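Long-range contacts in dihydrodipicolinate synthase (PDB 1XKY), which probably catalyses the condensation of pyruvate with aspartate semialdehyde, the step that leads into the diaminopimelate route to lysine in Bacillus anthracis: residues Ala17-Thr22 against Val214-His219; Ile50-Thr55 against Ala69-Val74; His94-Leu99 against Lys131-Ser136. One frame throughout, in Å; residues are numbered along the deposited sequence.

How the interactions relate
The three contacts run outward through one TIM barrel, their centres lying about 6, 11 and 20 Å from the centre of the chain. Interaction 1 closes the barrel and is the most polar, joined by strand pairing, a hydroxyl pair and an imidazole. Interaction 2 packs a helix on the neighbouring strand and is mainly aliphatic, with one water bridge. It shares the sheet with interaction 1, T18 and M20 pairing through their backbones with V51. Interaction 3 holds two outer helices together by apolar contacts and is only partly buried. It meets interaction 2 where Y71 touches L99, but lies about 12 Å from interaction 1 at the nearest atoms.

Interaction 1: residues Ala17-Thr22 against Val214-His219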
loop_
_atom_site.group_PDB
_atom_site.type_symbol
_atom_site.label_atom_id
_atom_site.label_comp_id
_atom_site.label_asym_id
_atom_site.label_seq_id
_atom_site.Cartn_x
_atom_site.Cartn_y
_atom_site.Cartn_z
ATOM N N ALA A 17 -1.950 4.974 29.622
ATOM C CA ALA A 17 -1.596 3.581 29.871
ATOM C C ALA A 17 -0.245 3.324 29.223
ATOM O O ALA A 17 0.070 3.895 28.177
ATOM C CB ALA A 17 -2.657 2.635 29.323
ATOM N N THR A 18 0.577 2.502 29.861
ATOM C CA THR A 18 1.899 2.229 29.350
ATOM C C THR A 18 2.029 0.759 29.010
ATOM O O THR A 18 1.712 -0.115 29.837
ATOM C CB THR A 18 3.003 2.669 30.337
ATOM O OG1 THR A 18 2.942 4.091 30.496
ATOM C CG2 THR A 18 4.381 2.280 29.827
ATOM N N ALA A 19 2.463 0.520 27.768
ATOM C CA ALA A 19 2.780 -0.804 27.247
ATOM C C ALA A 19 4.167 -1.194 27.725
ATOM O O ALA A 19 5.164 -0.986 27.033
ATOM C CB ALA A 19 2.725 -0.805 25.719
ATOM N N MET A 20 4.215 -1.777 28.915
ATOM C CA MET A 20 5.467 -1.950 29.636
ATOM C C MET A 20 6.366 -3.021 29.036
ATOM O O MET A 20 5.916 -4.121 28.729
ATOM C CB MET A 20 5.180 -2.306 31.095
ATOM C CG MET A 20 6.357 -2.122 31.998
ATOM S SD MET A 20 5.990 -2.618 33.683
ATOM C CE MET A 20 5.770 -4.378 33.499
ATOM N N VAL A 21 7.648 -2.694 28.899
ATOM C CA VAL A 21 8.665 -3.677 28.556
ATOM C C VAL A 21 8.815 -4.721 29.668
ATOM O O VAL A 21 8.465 -4.482 30.827
ATOM C CB VAL A 21 10.054 -3.016 28.245
ATOM C CG1 VAL A 21 9.931 -2.045 27.089
ATOM C CG2 VAL A 21 10.645 -2.319 29.488
ATOM N N THR A 22 9.322 -5.890 29.301
ATOM C CA THR A 22 9.614 -6.942 30.274
ATOM C C THR A 22 11.128 -7.000 30.510
ATOM O O THR A 22 11.878 -7.450 29.628
ATOM C CB THR A 22 9.099 -8.312 29.794
ATOM O OG1 THR A 22 7.692 -8.233 29.525
ATOM C CG2 THR A 22 9.343 -9.379 30.859
ATOM N N VAL A 214 -2.322 4.547 24.778
ATOM C CA VAL A 214 -1.511 3.445 25.246
ATOM C C VAL A 214 -0.094 3.522 24.663
ATOM O O VAL A 214 0.095 3.357 23.478
ATOM C CB VAL A 214 -2.186 2.094 24.958
ATOM C CG1 VAL A 214 -1.380 0.928 25.515
ATOM C CG2 VAL A 214 -3.611 2.092 25.473
ATOM N N SER A 215 0.874 3.823 25.525
ATOM C CA SER A 215 2.102 4.508 25.139
ATOM C C SER A 215 3.322 3.600 25.235
ATOM O O SER A 215 3.393 2.740 26.084
ATOM C CB SER A 215 2.329 5.763 25.992
ATOM O OG SER A 215 3.519 6.428 25.676
ATOM N N VAL A 216 4.277 3.838 24.354
ATOM C CA VAL A 216 5.631 3.361 24.519
ATOM C C VAL A 216 6.591 4.456 24.997
ATOM O O VAL A 216 7.413 4.227 25.856
ATOM C CB VAL A 216 6.132 2.705 23.217
ATOM C CG1 VAL A 216 7.599 2.445 23.255
ATOM C CG2 VAL A 216 5.356 1.436 22.942
ATOM N N ALA A 217 6.454 5.640 24.422
ATOM C CA ALA A 217 7.293 6.805 24.766
ATOM C C ALA A 217 7.228 7.228 26.231
ATOM O O ALA A 217 8.169 7.827 26.751
ATOM C CB ALA A 217 6.938 7.988 23.879
ATOM N N SER A 218 6.107 6.933 26.880
ATOM C CA SER A 218 5.925 7.185 28.307
ATOM C C SER A 218 7.001 6.543 29.195
ATOM O O SER A 218 7.172 6.956 30.331
ATOM C CB SER A 218 4.552 6.675 28.738
ATOM O OG SER A 218 4.458 5.293 28.466
ATOM N N HIS A 219 7.702 5.524 28.691
ATOM C CA HIS A 219 8.880 4.984 29.383
ATOM C C HIS A 219 9.980 6.033 29.601
ATOM O O HIS A 219 10.736 5.926 30.561
ATOM C CB HIS A 219 9.504 3.819 28.611
ATOM C CG HIS A 219 8.702 2.555 28.634
ATOM N ND1 HIS A 219 8.875 1.589 29.599
ATOM C CD2 HIS A 219 7.778 2.064 27.772
ATOM C CE1 HIS A 219 8.068 0.572 29.351
ATOM N NE2 HIS A 219 7.394 0.834 28.246
#
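Closure of the TIM barrel brings A17 and T18, on the first strand, beside V214 and S215, on the eighth, as parallel neighbours. S215 N donates to A17 O (2.8 Å) and A19 N to S215 O (2.9 Å), so S215 both donates to and accepts from the first strand. A17 and V214 turn to the barrel interior, where A17 CB meets V214 CG2 at 4.0 Å and V214 also packs on V51 of the second strand.

T18 and S215 point to the other face, where the eighth strand passes through a short turn into helix 218-234. S215 OG, itself bonded to D199, accepts from S218 N at 2.9 Å, a capping bond. The same turn presents the S218 hydroxyl to T18 OG1, 2.8 Å from S218 OG in a hydrogen bond that either could donate; T18 OG1 also bonds T47. A chi1 of -64° puts T18 OG1 anti to the carbonyl carbon, beside the backbone N; CG2 is then anti to the backbone N and lies over one face of the H219 ring, a CH-pi contact offset toward the rim.

While one face of the H219 imidazole carries the T18 methyl, its edge is turned to the backbone of A19 to V21. V21 N and M20 CA lie near the ring plane beside H219 CE1, and V21 CG1 and CG2 each lie 3.9 Å from H219 CE1. Helix 261-269 adds V263 and L267 to the surroundings of the ring. A19, at the centre of an inverse gamma turn, offers its carbonyl to the ring: H219 NE2 donates to A19 O over 3.1 Å, nearly straight at 176° and in the ring plane, although the nitrogen sits 50° out of the carbonyl plane.

Interaction 2: residues Ile50-Thr55 against Ala69-Val74; sequences IVVGGT and ALYRHV
V52 carries most of the apolar contact, fitting among L70, Y71 and V74 of helix 64-78. V52 and V74 reach toward each other tip to tip: V52 CG2 comes to 3.4 Å from V74 CG1, tighter than usual van der Waals contact. V52 CG1, the other branch, stands anti to the backbone N (chi1 -177°) and lies 3.7 Å from L70 CG. V52 CG1 also meets the ring of Y71 at its edge, in the ring plane, 3.8 Å from Y71 CD1. I50, two residues earlier on the same side of the strand, adds a looser touch, its CG2 at 4.4 Å from V74 CG1.

The polar link is a bridge through one water between two buried residues. Y71 OH donates to this water across 2.6 Å, and the water in turn donates to G53 O across a short 2.5 Å, linking the phenol to the loop just after the strand. G53 adopts a positive phi of 67°, which favours glycine, as the chain turns off the strand.

Strand 49-52 and helix 64-78 begin a beta-alpha-beta unit that strand 84-87 completes; their segments 50-52 and 69-74 run nearly antiparallel, at 155°. V84 of the last strand touches both V52 and V74. Y71 also packs on A86 of strand 84-87 and on L99 and A103 of helix 93-105, while I50 and V74 border helix 32-44 through V39 and T35.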
loop_
_atom_site.group_PDB
_atom_site.type_symbol
_atom_site.label_atom_id
_atom_site.label_comp_id
_atom_site.label_asym_id
_atom_site.label_seq_id
_atom_site.Cartn_x
_atom_site.Cartn_y
_atom_site.Cartn_z
ATOM N N ILE A 50 -1.040 0.082 33.644
ATOM C CA ILE A 50 0.055 -0.701 33.092
ATOM C C ILE A 50 -0.458 -1.895 32.297
ATOM O O ILE A 50 -1.202 -2.720 32.822
ATOM C CB ILE A 50 1.026 -1.177 34.185
ATOM C CG1 ILE A 50 1.734 0.028 34.806
ATOM C CG2 ILE A 50 2.057 -2.165 33.602
ATOM C CD1 ILE A 50 2.602 -0.310 35.986
ATOM N N VAL A 51 -0.045 -1.971 31.030
ATOM C CA VAL A 51 -0.275 -3.161 30.213
ATOM C C VAL A 51 0.929 -4.093 30.372
ATOM O O VAL A 51 2.063 -3.723 30.056
ATOM C CB VAL A 51 -0.504 -2.834 28.715
ATOM C CG1 VAL A 51 -0.924 -4.089 27.970
ATOM C CG2 VAL A 51 -1.552 -1.751 28.556
ATOM N N VAL A 52 0.670 -5.294 30.884
ATOM C CA VAL A 52 1.718 -6.256 31.183
ATOM C C VAL A 52 1.725 -7.386 30.168
ATOM O O VAL A 52 0.679 -7.996 29.881
ATOM C CB VAL A 52 1.524 -6.900 32.569
ATOM C CG1 VAL A 52 2.686 -7.842 32.889
ATOM C CG2 VAL A 52 1.390 -5.838 33.637
ATOM N N GLY A 53 2.920 -7.677 29.662
ATOM C CA GLY A 53 3.143 -8.801 28.759
ATOM C C GLY A 53 2.473 -8.641 27.409
ATOM O O GLY A 53 2.033 -9.625 26.814
ATOM N N GLY A 54 2.377 -7.404 26.928
ATOM C CA GLY A 54 1.885 -7.152 25.579
ATOM C C GLY A 54 3.007 -7.277 24.563
ATOM O O GLY A 54 4.075 -7.800 24.872
ATOM N N THR A 55 2.770 -6.776 23.353
ATOM C CA THR A 55 3.769 -6.794 22.277
ATOM C C THR A 55 5.091 -6.127 22.690
ATOM O O THR A 55 6.178 -6.667 22.478
ATOM C CB THR A 55 3.237 -6.044 21.050
ATOM O OG1 THR A 55 1.835 -6.325 20.886
ATOM C CG2 THR A 55 4.026 -6.436 19.789
ATOM N N ALA A 69 3.588 -15.632 35.850
ATOM C CA ALA A 69 4.499 -15.156 36.901
ATOM C C ALA A 69 4.690 -13.634 36.830
ATOM O O ALA A 69 4.689 -12.940 37.857
ATOM C CB ALA A 69 5.841 -15.861 36.801
ATOM N N LEU A 70 4.854 -13.132 35.607
ATOM C CA LEU A 70 5.002 -11.704 35.361
ATOM C C LEU A 70 3.755 -10.922 35.766
ATOM O O LEU A 70 3.870 -9.872 36.412
ATOM C CB LEU A 70 5.339 -11.442 33.881
ATOM C CG LEU A 70 5.624 -9.987 33.487
ATOM C CD1 LEU A 70 6.841 -9.449 34.223
ATOM C CD2 LEU A 70 5.811 -9.871 31.970
ATOM N N TYR A 71 2.574 -11.420 35.386
ATOM C CA TYR A 71 1.315 -10.778 35.784
ATOM C C TYR A 71 1.228 -10.705 37.309
ATOM O O TYR A 71 0.905 -9.655 37.879
ATOM C CB TYR A 71 0.072 -11.538 35.290
ATOM C CG TYR A 71 -0.042 -11.793 33.801
ATOM C CD1 TYR A 71 0.541 -10.941 32.853
ATOM C CD2 TYR A 71 -0.773 -12.885 33.336
ATOM C CE1 TYR A 71 0.423 -11.205 31.483
ATOM C CE2 TYR A 71 -0.906 -13.146 31.978
ATOM C CZ TYR A 71 -0.310 -12.310 31.054
ATOM O OH TYR A 71 -0.448 -12.599 29.705
ATOM N N ARG A 72 1.505 -11.839 37.953
ATOM C CA ARG A 72 1.385 -11.958 39.402
ATOM C C ARG A 72 2.313 -10.976 40.118
ATOM O O ARG A 72 1.905 -10.313 41.063
ATOM C CB ARG A 72 1.681 -13.397 39.834
ATOM C CG ARG A 72 1.521 -13.650 41.310
ATOM C CD ARG A 72 2.083 -15.008 41.706
ATOM N NE ARG A 72 1.233 -16.109 41.253
ATOM C CZ ARG A 72 1.529 -16.975 40.285
ATOM N NH1 ARG A 72 2.683 -16.911 39.619
ATOM N NH2 ARG A 72 0.654 -17.930 39.981
ATOM N N HIS A 73 3.551 -10.876 39.652
ATOM C CA HIS A 73 4.507 -9.957 40.256
ATOM C C HIS A 73 4.095 -8.493 40.091
ATOM O O HIS A 73 4.176 -7.701 41.033
ATOM C CB HIS A 73 5.891 -10.155 39.657
ATOM C CG HIS A 73 6.925 -9.253 40.252
ATOM N ND1 HIS A 73 7.422 -9.441 41.523
ATOM C CD2 HIS A 73 7.537 -8.146 39.767
ATOM C CE1 HIS A 73 8.313 -8.501 41.787
ATOM N NE2 HIS A 73 8.398 -7.699 40.740
ATOM N N VAL A 74 3.650 -8.139 38.888
ATOM C CA VAL A 74 3.240 -6.776 38.608
ATOM C C VAL A 74 1.998 -6.407 39.430
ATOM O O VAL A 74 1.912 -5.299 39.958
ATOM C CB VAL A 74 3.003 -6.547 37.088
ATOM C CG1 VAL A 74 2.457 -5.156 36.831
ATOM C CG2 VAL A 74 4.303 -6.778 36.302
HETATM O O HOH W 1 1.070 -11.764 27.798
#

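Interaction 3: residues His94-Leu99 against Lys131-Ser136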
loop_
_atom_site.group_PDB
_atom_site.type_symbol
_atom_site.label_atom_id
_atom_site.label_comp_id
_atom_site.label_asym_id
_atom_site.label_seq_id
_atom_site.Cartn_x
_atom_site.Cartn_y
_atom_site.Cartn_z
ATOM N N HIS A 94 -8.940 -20.781 21.892
ATOM C CA HIS A 94 -8.902 -21.697 23.035
ATOM C C HIS A 94 -7.763 -21.334 24.001
ATOM O O HIS A 94 -7.976 -21.231 25.212
ATOM C CB HIS A 94 -8.752 -23.144 22.549
ATOM C CG HIS A 94 -8.824 -24.160 23.646
ATOM N ND1 HIS A 94 -10.018 -24.646 24.134
ATOM C CD2 HIS A 94 -7.849 -24.774 24.355
ATOM C CE1 HIS A 94 -9.774 -25.519 25.095
ATOM N NE2 HIS A 94 -8.467 -25.611 25.251
ATOM N N ALA A 95 -6.567 -21.125 23.458
ATOM C CA ALA A 95 -5.416 -20.746 24.277
ATOM C C ALA A 95 -5.643 -19.394 24.954
ATOM O O ALA A 95 -5.248 -19.207 26.101
ATOM C CB ALA A 95 -4.139 -20.723 23.441
ATOM N N SER A 96 -6.299 -18.475 24.247
ATOM C CA SER A 96 -6.577 -17.137 24.775
ATOM C C SER A 96 -7.521 -17.187 25.977
ATOM O O SER A 96 -7.322 -16.459 26.953
ATOM C CB SER A 96 -7.137 -16.218 23.680
ATOM O OG SER A 96 -6.205 -16.024 22.629
ATOM N N ILE A 97 -8.539 -18.040 25.907
ATOM C CA ILE A 97 -9.417 -18.303 27.053
ATOM C C ILE A 97 -8.622 -18.869 28.244
ATOM O O ILE A 97 -8.755 -18.390 29.366
ATOM C CB ILE A 97 -10.587 -19.245 26.662
ATOM C CG1 ILE A 97 -11.597 -18.477 25.793
ATOM C CG2 ILE A 97 -11.263 -19.833 27.906
ATOM C CD1 ILE A 97 -12.590 -19.348 25.044
ATOM N N ASP A 98 -7.785 -19.871 27.999
ATOM C CA ASP A 98 -6.964 -20.433 29.068
ATOM C C ASP A 98 -6.130 -19.358 29.773
ATOM O O ASP A 98 -6.182 -19.231 30.994
ATOM C CB ASP A 98 -6.033 -21.520 28.544
ATOM C CG ASP A 98 -5.325 -22.260 29.665
ATOM O OD1 ASP A 98 -6.009 -22.966 30.440
ATOM O OD2 ASP A 98 -4.086 -22.120 29.784
ATOM N N LEU A 99 -5.355 -18.595 29.005
ATOM C CA LEU A 99 -4.462 -17.590 29.596
ATOM C C LEU A 99 -5.254 -16.477 30.288
ATOM O O LEU A 99 -4.816 -15.919 31.291
ATOM C CB LEU A 99 -3.520 -17.008 28.538
ATOM C CG LEU A 99 -2.412 -16.065 29.009
ATOM C CD1 LEU A 99 -1.507 -16.734 30.054
ATOM C CD2 LEU A 99 -1.605 -15.603 27.831
ATOM N N LYS A 131 -15.727 -12.261 21.497
ATOM C CA LYS A 131 -16.924 -12.597 22.272
ATOM C C LYS A 131 -16.692 -13.791 23.197
ATOM O O LYS A 131 -17.043 -13.740 24.378
ATOM C CB LYS A 131 -18.108 -12.867 21.329
ATOM C CG LYS A 131 -19.414 -13.249 22.033
ATOM C CD LYS A 131 -20.567 -13.240 21.054
ATOM C CE LYS A 131 -21.888 -13.550 21.731
ATOM N NZ LYS A 131 -21.994 -14.988 22.060
ATOM N N ALA A 132 -16.097 -14.855 22.661
ATOM C CA ALA A 132 -15.824 -16.067 23.438
ATOM C C ALA A 132 -14.834 -15.844 24.587
ATOM O O ALA A 132 -15.008 -16.392 25.677
ATOM C CB ALA A 132 -15.316 -17.178 22.525
ATOM N N ILE A 133 -13.786 -15.057 24.342
ATOM C CA ILE A 133 -12.792 -14.770 25.381
ATOM C C ILE A 133 -13.431 -13.903 26.461
ATOM O O ILE A 133 -13.314 -14.204 27.648
ATOM C CB ILE A 133 -11.513 -14.091 24.818
ATOM C CG1 ILE A 133 -10.849 -14.975 23.763
ATOM C CG2 ILE A 133 -10.505 -13.775 25.956
ATOM C CD1 ILE A 133 -9.969 -14.199 22.804
ATOM N N ALA A 134 -14.134 -12.854 26.040
ATOM C CA ALA A 134 -14.806 -11.938 26.973
ATOM C C ALA A 134 -15.803 -12.673 27.881
ATOM O O ALA A 134 -15.866 -12.408 29.081
ATOM C CB ALA A 134 -15.508 -10.825 26.205
ATOM N N GLU A 135 -16.570 -13.591 27.290
ATOM C CA GLU A 135 -17.528 -14.437 28.026
ATOM C C GLU A 135 -16.886 -15.300 29.108
ATOM O O GLU A 135 -17.546 -15.703 30.061
ATOM C CB GLU A 135 -18.268 -15.365 27.061
ATOM C CG GLU A 135 -19.456 -14.722 26.408
ATOM C CD GLU A 135 -20.122 -15.587 25.356
ATOM O OE1 GLU A 135 -19.574 -16.660 25.005
ATOM O OE2 GLU A 135 -21.203 -15.177 24.873
ATOM N N SER A 136 -15.606 -15.601 28.933
ATOM C CA SER A 136 -14.889 -16.505 29.806
ATOM C C SER A 136 -14.368 -15.817 31.068
ATOM O O SER A 136 -13.870 -16.482 31.965
ATOM C CB SER A 136 -13.727 -17.141 29.029
ATOM O OG SER A 136 -12.611 -16.276 28.975
#
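I97 lies against the backbone of A132 and I133, and the closest packing is on the buried side, where S96 meets I133. There I133 CD1 comes to 3.6 Å from S96 CB. S96 OG bonds S90 N and N92 O, and it is CB that meets I133. I97 CG1, anti to the carbonyl carbon (chi1 -73°), sits 3.9 Å from I133 CA. Close packing extends to the end of the second segment, with I97 CG2 resting on S136 CB at 3.8 Å.

Helices 93-105 and 123-135 are successive outer helices of the TIM barrel, and their short segments run almost parallel, 21° apart with axes 9.1 Å from each other.

Toward solvent the contact thins. I97 CD1 lies 3.9 Å from A132 O and 4.3 Å from A132 CB. S136 OG turns back to helix 123-135, donating to a lone pair of I133 O over 2.6 Å, and this carbonyl also accepts the S136 amide. Further out, K131 NZ meets OE2 of the exposed E135 from above its carboxylate plane, a salt bridge of 2.9 Å within segment 131-136.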